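Local structure of DNA polymerase (5MDN) at residues Pro455-Arg460 with Val530-Thr535. The protein probably catalyses template-directed DNA synthesis, adding deoxyribonucleotides from their triphosphates to a growing DNA strand with release of diphosphate. Numbering follows the deposited sequence.
Sequences PEVGHR and VAESVT
His459 and Glu532 both set CG beside the backbone N and anti to the carbonyl carbon (chi1 -60° and -69°), and the Glu532 chain then runs extended beyond CG, so that imidazole and carboxylate meet end to end. Their planes are nearly coplanar, and the N-H of His459 NE2 points almost straight at Glu532 OE1 (165°), although at 3.4 Å between the two atoms the hydrogen bond is weak. Were the ring protonated, the opposite charges would be expected to strengthen this bond. Ser533 OG lies at the ring edge, 3.5 Å from His459 CD2 and 3.4 Å from His459 CB, the carbon that carries the ring. The partners here are carbons, so the touch is van der Waals; the hydroxyl's hydrogen bond goes to Glu529 O, one turn back along its own helix. Val457 adds looser contacts, CG1 lying 4.1 Å from Ser533 OG and CG2 4.2 Å from Glu532 OE1, while its carbonyl O lies over one face of the His459 ring. Phe461, in the strand that follows, packs against Val530 and Ser533. The contact thus illustrates loop-on-helix packing with one weak polar bond, here joining the connection between strands 451-453 and 460-462 to the first turns of helix 528-551 within the polymerase region of a family B enzyme, away from the magnesium sites.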
loop_
_atom_site.group_PDB
_atom_site.type_symbol
_atom_site.label_atom_id
_atom_site.label_comp_id
_atom_site.label_asym_id
_atom_site.label_seq_id
_atom_site.Cartn_x
_atom_site.Cartn_y
_atom_site.Cartn_z
ATOM N N PRO A 455 -24.035 23.144 5.027
ATOM C CA PRO A 455 -24.300 24.153 3.992
ATOM C C PRO A 455 -24.771 23.523 2.684
ATOM O O PRO A 455 -24.433 22.383 2.358
ATOM C CB PRO A 455 -22.952 24.865 3.835
ATOM C CG PRO A 455 -21.932 23.919 4.406
ATOM C CD PRO A 455 -22.649 23.205 5.516
ATOM N N GLU A 456 -25.526 24.316 1.924
ATOM C CA GLU A 456 -26.704 23.926 1.156
ATOM C C GLU A 456 -26.743 22.508 0.588
ATOM O O GLU A 456 -27.167 22.292 -0.551
ATOM C CB GLU A 456 -26.913 24.951 0.039
ATOM C CG GLU A 456 -28.349 25.031 -0.492
ATOM C CD GLU A 456 -28.546 26.122 -1.536
ATOM O OE1 GLU A 456 -27.660 26.993 -1.689
ATOM O OE2 GLU A 456 -29.588 26.087 -2.222
ATOM N N VAL A 457 -26.242 21.532 1.333
ATOM C CA VAL A 457 -26.662 20.175 1.031
ATOM C C VAL A 457 -27.865 19.853 1.904
ATOM O O VAL A 457 -28.696 19.013 1.540
ATOM C CB VAL A 457 -25.528 19.150 1.196
ATOM C CG1 VAL A 457 -25.192 18.954 2.642
ATOM C CG2 VAL A 457 -25.937 17.846 0.542
ATOM N N GLY A 458 -27.978 20.544 3.041
ATOM C CA GLY A 458 -29.152 20.526 3.886
ATOM C C GLY A 458 -29.323 19.311 4.764
ATOM O O GLY A 458 -30.439 19.051 5.227
ATOM N N HIS A 459 -28.260 18.557 5.020
ATOM C CA HIS A 459 -28.357 17.448 5.956
ATOM C C HIS A 459 -28.193 17.936 7.392
ATOM O O HIS A 459 -27.483 18.907 7.666
ATOM C CB HIS A 459 -27.315 16.378 5.631
ATOM C CG HIS A 459 -27.463 15.797 4.261
ATOM N ND1 HIS A 459 -28.667 15.335 3.774
ATOM C CD2 HIS A 459 -26.560 15.612 3.270
ATOM C CE1 HIS A 459 -28.498 14.888 2.542
ATOM N NE2 HIS A 459 -27.229 15.044 2.214
ATOM N N ARG A 460 -28.857 17.244 8.316
ATOM C CA ARG A 460 -28.951 17.675 9.705
ATOM C C ARG A 460 -28.291 16.655 10.621
ATOM O O ARG A 460 -28.424 15.444 10.421
ATOM C CB ARG A 460 -30.406 17.883 10.121
ATOM C CG ARG A 460 -31.412 17.363 9.120
ATOM C CD ARG A 460 -32.803 17.817 9.503
ATOM N NE ARG A 460 -33.100 17.508 10.898
ATOM C CZ ARG A 460 -33.999 18.153 11.636
ATOM N NH1 ARG A 460 -34.701 19.152 11.117
ATOM N NH2 ARG A 460 -34.196 17.793 12.896
ATOM N N VAL A 530 -23.160 11.719 5.289
ATOM C CA VAL A 530 -21.990 12.182 6.028
ATOM C C VAL A 530 -20.926 12.697 5.067
ATOM O O VAL A 530 -20.435 13.823 5.207
ATOM C CB VAL A 530 -21.439 11.062 6.930
ATOM C CG1 VAL A 530 -20.265 11.573 7.751
ATOM C CG2 VAL A 530 -22.534 10.533 7.841
ATOM N N ALA A 531 -20.556 11.880 4.077
ATOM C CA ALA A 531 -19.547 12.286 3.102
ATOM C C ALA A 531 -19.946 13.577 2.398
ATOM O O ALA A 531 -19.147 14.515 2.296
ATOM C CB ALA A 531 -19.319 11.163 2.089
ATOM N N GLU A 532 -21.186 13.644 1.908
ATOM C CA GLU A 532 -21.643 14.844 1.215
ATOM C C GLU A 532 -21.642 16.062 2.132
ATOM O O GLU A 532 -21.389 17.183 1.676
ATOM C CB GLU A 532 -23.036 14.609 0.631
ATOM C CG GLU A 532 -23.056 13.620 -0.527
ATOM C CD GLU A 532 -24.449 13.390 -1.081
ATOM O OE1 GLU A 532 -25.426 13.834 -0.441
ATOM O OE2 GLU A 532 -24.563 12.767 -2.157
ATOM N N SER A 533 -21.931 15.868 3.421
ATOM C CA SER A 533 -21.878 16.985 4.360
ATOM C C SER A 533 -20.441 17.423 4.620
ATOM O O SER A 533 -20.173 18.619 4.782
ATOM C CB SER A 533 -22.569 16.606 5.668
ATOM O OG SER A 533 -23.934 16.300 5.449
ATOM N N VAL A 534 -19.506 16.471 4.673
ATOM C CA VAL A 534 -18.105 16.823 4.889
ATOM C C VAL A 534 -17.565 17.624 3.710
ATOM O O VAL A 534 -16.835 18.605 3.894
ATOM C CB VAL A 534 -17.269 15.557 5.151
ATOM C CG1 VAL A 534 -15.795 15.909 5.278
ATOM C CG2 VAL A 534 -17.746 14.857 6.411
ATOM N N THR A 535 -17.911 17.221 2.483
ATOM C CA THR A 535 -17.462 17.960 1.305
ATOM C C THR A 535 -18.032 19.372 1.286
ATOM O O THR A 535 -17.316 20.334 0.981
ATOM C CB THR A 535 -17.858 17.218 0.028
ATOM O OG1 THR A 535 -19.284 17.223 -0.107
ATOM C CG2 THR A 535 -17.365 15.785 0.067
#